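Local coordinates for protein rhamnosidase B (Bacillus sp., PDB 2OKX) that probably releases terminal alpha-L-rhamnose from rhamnosides by hydrolysis, as a family 78 glycoside hydrolase (EC 3.2.1.40), at residues K215-A220 with H315-S320; A247-L252 with A296-V301; T251-G256 with E321-L326. All coordinates share one frame; numbering follows the deposited sequence.

Contact 1: K215-A220 with H315-S320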
# COMPACT_ATOMS: atom_id res chain seq x y z
N LYS A 215 19.68 10.63 -20.65
CA LYS A 215 18.72 10.98 -21.68
C LYS A 215 17.57 9.98 -21.67
O LYS A 215 17.79 8.78 -21.56
CB LYS A 215 19.36 10.96 -23.07
CG LYS A 215 20.36 12.07 -23.33
CD LYS A 215 20.93 11.94 -24.74
CE LYS A 215 21.89 13.07 -25.06
NZ LYS A 215 22.54 12.88 -26.39
N ALA A 216 16.35 10.50 -21.79
CA ALA A 216 15.15 9.67 -21.83
C ALA A 216 14.89 9.36 -23.30
O ALA A 216 15.49 9.98 -24.19
CB ALA A 216 13.97 10.43 -21.26
N PRO A 217 14.01 8.39 -23.59
CA PRO A 217 13.72 8.05 -24.99
C PRO A 217 13.04 9.23 -25.68
O PRO A 217 12.34 10.02 -25.03
CB PRO A 217 12.77 6.85 -24.86
CG PRO A 217 13.13 6.26 -23.51
CD PRO A 217 13.30 7.49 -22.66
N LYS A 218 13.22 9.35 -26.99
CA LYS A 218 12.61 10.43 -27.76
C LYS A 218 11.11 10.46 -27.47
O LYS A 218 10.51 11.53 -27.32
CB LYS A 218 12.82 10.22 -29.26
CG LYS A 218 14.26 10.00 -29.72
CD LYS A 218 15.12 11.24 -29.54
CE LYS A 218 16.45 11.11 -30.29
NZ LYS A 218 17.24 9.92 -29.86
N TYR A 219 10.51 9.28 -27.40
CA TYR A 219 9.08 9.13 -27.15
C TYR A 219 8.84 8.18 -25.97
O TYR A 219 9.37 7.08 -25.95
CB TYR A 219 8.40 8.57 -28.41
CG TYR A 219 6.92 8.26 -28.25
CD1 TYR A 219 5.98 9.28 -28.16
CD2 TYR A 219 6.48 6.94 -28.15
CE1 TYR A 219 4.63 9.00 -27.97
CE2 TYR A 219 5.13 6.65 -27.96
CZ TYR A 219 4.22 7.68 -27.87
OH TYR A 219 2.89 7.40 -27.65
N ALA A 220 8.07 8.63 -24.98
CA ALA A 220 7.75 7.81 -23.81
C ALA A 220 6.35 8.20 -23.37
O ALA A 220 6.09 9.36 -23.06
CB ALA A 220 8.75 8.05 -22.69
N HIS A 315 3.15 1.14 -20.28
CA HIS A 315 4.15 2.00 -20.89
C HIS A 315 4.60 1.63 -22.30
O HIS A 315 4.74 0.45 -22.62
CB HIS A 315 5.37 2.07 -19.96
CG HIS A 315 5.07 2.76 -18.67
ND1 HIS A 315 5.24 4.11 -18.49
CD2 HIS A 315 4.54 2.29 -17.52
CE1 HIS A 315 4.81 4.45 -17.29
NE2 HIS A 315 4.38 3.37 -16.68
N PHE A 316 4.83 2.65 -23.11
CA PHE A 316 5.25 2.49 -24.50
C PHE A 316 6.29 3.57 -24.82
O PHE A 316 6.06 4.75 -24.55
CB PHE A 316 4.05 2.67 -25.43
CG PHE A 316 4.34 2.41 -26.88
CD1 PHE A 316 3.64 3.08 -27.87
CD2 PHE A 316 5.30 1.48 -27.25
CE1 PHE A 316 3.88 2.81 -29.22
CE2 PHE A 316 5.55 1.21 -28.59
CZ PHE A 316 4.84 1.88 -29.58
N ALA A 317 7.43 3.17 -25.38
CA ALA A 317 8.47 4.13 -25.71
C ALA A 317 9.11 3.80 -27.05
O ALA A 317 9.10 2.65 -27.49
CB ALA A 317 9.54 4.17 -24.62
N ILE A 318 9.68 4.82 -27.69
CA ILE A 318 10.34 4.64 -28.97
C ILE A 318 11.54 5.58 -29.06
O ILE A 318 11.47 6.72 -28.61
CB ILE A 318 9.40 4.99 -30.15
CG1 ILE A 318 8.12 4.15 -30.07
CG2 ILE A 318 10.11 4.72 -31.47
CD1 ILE A 318 7.09 4.50 -31.13
N ASP A 319 12.63 5.08 -29.62
CA ASP A 319 13.83 5.90 -29.78
C ASP A 319 14.55 5.51 -31.06
O ASP A 319 14.47 4.37 -31.51
CB ASP A 319 14.76 5.74 -28.58
CG ASP A 319 15.88 6.76 -28.58
OD1 ASP A 319 17.00 6.43 -29.02
OD2 ASP A 319 15.64 7.91 -28.15
N SER A 320 15.25 6.47 -31.66
CA SER A 320 15.98 6.24 -32.89
C SER A 320 16.94 7.38 -33.20
O SER A 320 16.72 8.52 -32.77
CB SER A 320 15.01 6.07 -34.06
OG SER A 320 15.71 5.89 -35.28
O HOH W 1 17.05 9.41 -26.47
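Tyr219 sets the CD2 side of its ring against Ile318, with CD2 3.8 Å from Ile318 CG1, and carries CE2 onward to Phe316, where it stops 3.9 Å from Phe316 CD1. The two rings make an offset edge-to-face pair, the tyrosine edge turned to the phenylalanine face, with planes at 84°. Tyr219 CG stands anti to its backbone N (chi1 175°), which starts the ring off beside the carbonyl carbon; the hydroxyl beyond it is hydrogen-bonded to Tyr392 OH. The backbones that carry these side chains form the antiparallel ladder of strands 219-223 and 314-320, neighbours in a five-stranded sheet of the D2 region. Tyr219 and Ile318 are a hydrogen-bonded pair, Tyr219 N lying 3.0 Å from Ile318 O and Ile318 N 2.9 Å from Tyr219 O. Ala220 and Ala317 follow as a non-hydrogen-bonded pair with their methyls on the other face. Just before the strand, Lys218 grips Asp319 twice through a single oxygen. Its backbone N donates to the anti lone pair of Asp319 OD2 at 3.0 Å, while the chain, bent at chi2 and chi4, curls back to bring NZ 3.1 Å from OD2 of Asp319 as a salt bridge, on the syn side but 33° out of the carboxylate plane. A water donates to the same Asp319 OD2 at 2.7 Å and also to Ala216 O.

Contact 2: A247-L252 with A296-V301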
# COMPACT_ATOMS: atom_id res chain seq x y z
N ALA A 247 -2.51 0.65 -31.68
CA ALA A 247 -1.98 0.84 -33.02
C ALA A 247 -1.57 2.28 -33.31
O ALA A 247 -2.22 3.23 -32.85
CB ALA A 247 -3.00 0.38 -34.06
N THR A 248 -0.50 2.43 -34.07
CA THR A 248 0.00 3.74 -34.44
C THR A 248 0.80 3.61 -35.74
O THR A 248 1.35 2.55 -36.05
CB THR A 248 0.93 4.33 -33.36
OG1 THR A 248 1.19 5.71 -33.65
CG2 THR A 248 2.26 3.57 -33.32
N ILE A 249 0.84 4.71 -36.49
CA ILE A 249 1.59 4.73 -37.74
C ILE A 249 2.92 5.41 -37.48
O ILE A 249 2.97 6.57 -37.08
CB ILE A 249 0.84 5.52 -38.84
CG1 ILE A 249 -0.53 4.90 -39.10
CG2 ILE A 249 1.67 5.54 -40.11
CD1 ILE A 249 -0.45 3.48 -39.61
N LEU A 250 4.01 4.67 -37.69
CA LEU A 250 5.35 5.18 -37.49
C LEU A 250 5.91 5.62 -38.83
O LEU A 250 6.07 4.80 -39.74
CB LEU A 250 6.25 4.09 -36.89
CG LEU A 250 7.75 4.38 -36.81
CD1 LEU A 250 7.99 5.57 -35.91
CD2 LEU A 250 8.47 3.15 -36.27
N THR A 251 6.22 6.91 -38.96
CA THR A 251 6.75 7.44 -40.21
C THR A 251 8.19 7.91 -40.06
O THR A 251 8.48 8.78 -39.23
CB THR A 251 5.91 8.62 -40.73
OG1 THR A 251 4.54 8.22 -40.84
CG2 THR A 251 6.41 9.07 -42.09
N LEU A 252 9.08 7.33 -40.85
CA LEU A 252 10.49 7.70 -40.83
C LEU A 252 10.81 8.61 -42.01
O LEU A 252 10.52 8.27 -43.16
CB LEU A 252 11.38 6.45 -40.91
CG LEU A 252 11.61 5.66 -39.62
CD1 LEU A 252 12.59 4.53 -39.90
CD2 LEU A 252 12.18 6.58 -38.55
N ALA A 296 12.82 4.30 -45.07
CA ALA A 296 12.02 5.51 -44.98
C ALA A 296 10.57 5.21 -45.36
O ALA A 296 10.31 4.29 -46.14
CB ALA A 296 12.59 6.59 -45.90
N GLY A 297 9.64 5.97 -44.81
CA GLY A 297 8.24 5.75 -45.12
C GLY A 297 7.36 5.48 -43.92
O GLY A 297 7.76 5.69 -42.77
N GLU A 298 6.14 5.02 -44.18
CA GLU A 298 5.19 4.73 -43.12
C GLU A 298 5.16 3.25 -42.75
O GLU A 298 5.32 2.39 -43.61
CB GLU A 298 3.79 5.19 -43.54
CG GLU A 298 3.67 6.68 -43.73
CD GLU A 298 2.25 7.13 -44.01
OE1 GLU A 298 2.01 8.35 -44.06
OE2 GLU A 298 1.38 6.25 -44.19
N HIS A 299 4.96 2.98 -41.47
CA HIS A 299 4.89 1.61 -40.97
C HIS A 299 3.81 1.50 -39.91
O HIS A 299 3.72 2.34 -39.01
CB HIS A 299 6.22 1.18 -40.36
CG HIS A 299 7.38 1.26 -41.30
ND1 HIS A 299 8.04 2.44 -41.56
CD2 HIS A 299 8.00 0.31 -42.04
CE1 HIS A 299 9.02 2.21 -42.42
NE2 HIS A 299 9.02 0.93 -42.73
N LEU A 300 2.98 0.47 -40.02
CA LEU A 300 1.90 0.26 -39.07
C LEU A 300 2.42 -0.65 -37.96
O LEU A 300 2.85 -1.77 -38.22
CB LEU A 300 0.69 -0.38 -39.76
CG LEU A 300 -0.52 -0.73 -38.89
CD1 LEU A 300 -1.04 0.51 -38.18
CD2 LEU A 300 -1.61 -1.33 -39.77
N VAL A 301 2.39 -0.14 -36.73
CA VAL A 301 2.85 -0.92 -35.58
C VAL A 301 1.63 -1.36 -34.80
O VAL A 301 0.77 -0.55 -34.46
CB VAL A 301 3.77 -0.08 -34.67
CG1 VAL A 301 4.23 -0.92 -33.48
CG2 VAL A 301 4.96 0.42 -35.46
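Glu298 rises from strand 297-309 beside Thr251 and can be traced atom by atom against strand 240-252. Its CB is 4.0 Å from Ile249 CG2. CG, placed anti to the carbonyl carbon (chi1 -65°), comes 3.4 Å from Thr251 OG1, the two side chains lying alongside each other and pointing the same way. CD, one bond on, is 4.1 Å from that Thr251 OG1, and the carboxylate tip finds its strongest partner outside the two strands, in a salt bridge to Arg327. On the same face a chi2 of -62° bends Ile249 CD1 towards Leu300, where it meets Leu300 CD1 at 3.3 Å, tighter than ordinary van der Waals contact. An alanine at Ile249 would probably open a gap beside Leu300 CD1 and deprive Glu298 CB of its methyl neighbour. The other face carries Thr248, Leu250, Leu252, His299 and Val301: Leu250 CB packs 4.1 Å from Val301 CG2, and the His299 ring presents its edge to Leu250 O, with ND1 3.6 Å from that oxygen. Leu294 touches Leu250, Leu252 and His299 here.

The strands form an antiparallel ladder, their directions 153° apart, in which hydrogen-bonded pairs Thr248-Val301, Leu250-His299 and Leu252-Gly297 alternate with non-hydrogen-bonded ones; the His299 N to Leu250 O bond measures 2.7 Å. At the backbone angles of Gly297 a CB would press on the preceding carbonyl oxygen, reason enough for a glycine. All six hydrogen bonds between the strands join backbone to backbone, so the main chain holds them together, while one face is mostly apolar and the other sets Ile249 and Leu300 beside polar Thr251 and Glu298.

Contact 3: T251-G256 with E321-L326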
# COMPACT_ATOMS: atom_id res chain seq x y z
N THR A 251 6.22 6.91 -38.96
CA THR A 251 6.75 7.44 -40.21
C THR A 251 8.19 7.91 -40.06
O THR A 251 8.48 8.78 -39.23
CB THR A 251 5.91 8.62 -40.73
OG1 THR A 251 4.54 8.22 -40.84
CG2 THR A 251 6.41 9.07 -42.09
N LEU A 252 9.08 7.33 -40.85
CA LEU A 252 10.49 7.70 -40.83
C LEU A 252 10.81 8.61 -42.01
O LEU A 252 10.52 8.27 -43.16
CB LEU A 252 11.38 6.45 -40.91
CG LEU A 252 11.61 5.66 -39.62
CD1 LEU A 252 12.59 4.53 -39.90
CD2 LEU A 252 12.18 6.58 -38.55
N GLU A 253 11.43 9.75 -41.73
CA GLU A 253 11.80 10.69 -42.78
C GLU A 253 12.87 10.05 -43.65
O GLU A 253 12.91 10.25 -44.86
CB GLU A 253 12.32 11.99 -42.18
CG GLU A 253 11.33 12.70 -41.27
CD GLU A 253 11.85 14.03 -40.76
OE1 GLU A 253 11.14 14.68 -39.97
OE2 GLU A 253 12.97 14.42 -41.15
N THR A 254 13.75 9.28 -43.01
CA THR A 254 14.83 8.59 -43.71
C THR A 254 15.02 7.21 -43.11
O THR A 254 14.61 6.94 -41.98
CB THR A 254 16.16 9.37 -43.60
OG1 THR A 254 16.50 9.56 -42.22
CG2 THR A 254 16.03 10.73 -44.28
N SER A 255 15.65 6.32 -43.88
CA SER A 255 15.91 4.96 -43.43
C SER A 255 16.72 4.96 -42.14
O SER A 255 17.62 5.78 -41.96
CB SER A 255 16.66 4.19 -44.51
OG SER A 255 16.94 2.87 -44.09
N GLY A 256 16.41 4.03 -41.24
CA GLY A 256 17.14 3.95 -39.98
C GLY A 256 16.64 2.89 -39.02
O GLY A 256 15.60 2.26 -39.26
N GLU A 321 17.99 7.08 -33.95
CA GLU A 321 18.95 8.11 -34.34
C GLU A 321 18.38 8.84 -35.55
O GLU A 321 18.93 9.85 -36.00
CB GLU A 321 20.30 7.47 -34.69
CG GLU A 321 21.00 6.82 -33.51
CD GLU A 321 22.36 6.23 -33.87
OE1 GLU A 321 23.05 5.71 -32.97
OE2 GLU A 321 22.74 6.30 -35.06
N ALA A 322 17.27 8.32 -36.07
CA ALA A 322 16.60 8.91 -37.22
C ALA A 322 15.32 9.60 -36.76
O ALA A 322 14.72 9.21 -35.76
CB ALA A 322 16.27 7.83 -38.24
N ALA A 323 14.89 10.63 -37.50
CA ALA A 323 13.68 11.36 -37.15
C ALA A 323 12.43 10.56 -37.49
O ALA A 323 12.40 9.82 -38.47
CB ALA A 323 13.66 12.70 -37.88
N PHE A 324 11.38 10.70 -36.67
CA PHE A 324 10.14 9.99 -36.92
C PHE A 324 8.92 10.69 -36.33
O PHE A 324 9.03 11.50 -35.41
CB PHE A 324 10.21 8.56 -36.38
CG PHE A 324 10.33 8.48 -34.88
CD1 PHE A 324 11.56 8.63 -34.25
CD2 PHE A 324 9.20 8.27 -34.10
CE1 PHE A 324 11.66 8.56 -32.87
CE2 PHE A 324 9.29 8.20 -32.71
CZ PHE A 324 10.53 8.35 -32.10
N THR A 325 7.75 10.37 -36.86
CA THR A 325 6.50 10.94 -36.37
C THR A 325 5.54 9.79 -36.08
O THR A 325 5.76 8.66 -36.50
CB THR A 325 5.85 11.88 -37.41
OG1 THR A 325 5.40 11.12 -38.54
CG2 THR A 325 6.85 12.92 -37.88
N LEU A 326 4.47 10.10 -35.36
CA LEU A 326 3.46 9.11 -35.00
C LEU A 326 2.08 9.71 -35.18
O LEU A 326 1.87 10.89 -34.92
CB LEU A 326 3.62 8.68 -33.54
CG LEU A 326 4.41 7.43 -33.17
CD1 LEU A 326 5.82 7.49 -33.74
CD2 LEU A 326 4.44 7.29 -31.65
O HOH W 2 3.02 8.78 -38.71
O HOH W 3 16.08 11.48 -39.90
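A short antiparallel strand pairing, Thr251 beside Thr325 and Leu252 beside Phe324, joins the end of strand 240-252 to the start of strand 324-327, with the adjoining loops packed together beyond it. Thr251 N donates almost straight to Thr325 O (3.1 Å, 175° at the hydrogen), and Thr325 N returns a bond of 2.9 Å to Thr251 O. The threonine side chains lie alongside each other on one face. Thr325 OG1 sits between its backbone N and carbonyl carbon (chi1 68°), 3.4 Å from Thr251 CB, and a water 2.7 Å from Thr251 OG1 reaches Thr325 OG1 by a second, weak bond.

On the opposite face Leu252 brings CD2 to Phe324 CB at 3.5 Å and also close to the backbone, 3.2 Å from Ala323 O. Phe324 CG lies between N and carbonyl carbon (chi1 65°), and the ring leads away from Leu252 to pack on Leu250, Ile318 and Lys218. It thereby spans the space between the sheet of these strands and the one holding strands 256-262 and 314-320, an arrangement consistent with the beta-sandwich of the galactose-binding-like clan to which D2 belongs. Both loops here pass from one sheet to the other: loop 253-255 leads to strand 256-262, and loop 321-323 comes from strand 314-320.

Where the strands part, the pairing weakens to a long bond from Glu253 N to Ala323 O. Glu253 lays its carboxylate beside Ala323, CD being 3.7 Å from Ala323 CB. A second water accepts from Ala323 N at 2.8 Å and is also hydrogen-bonded to Thr254 OG1. Ala322 CB points at the 254-256 turn, where a CB on Gly256 would clash with it.

Contacts 2 and 3 lie in the D2 region, and contact 1 has its 315-320 segment there; all three are on the same side of the chain's centre. Contacts 2 and 3 share Thr251 and Leu252, their centres about 9 Å apart, and extend one sheet to both sides of strand 240-252. Contact 1, its centre about 15 Å from that of contact 2 and about 13 Å from that of contact 3, belongs to the other sheet. Along the chain, contact 2 falls wholly between the two segments of contact 1, whereas the segments of contacts 1 and 3 alternate. Ile318 against Phe324 and Tyr219 against Leu326 bring the two sheets together, while Leu250 meets both Phe324 and Leu326, so distant sequence converges on one apolar interior.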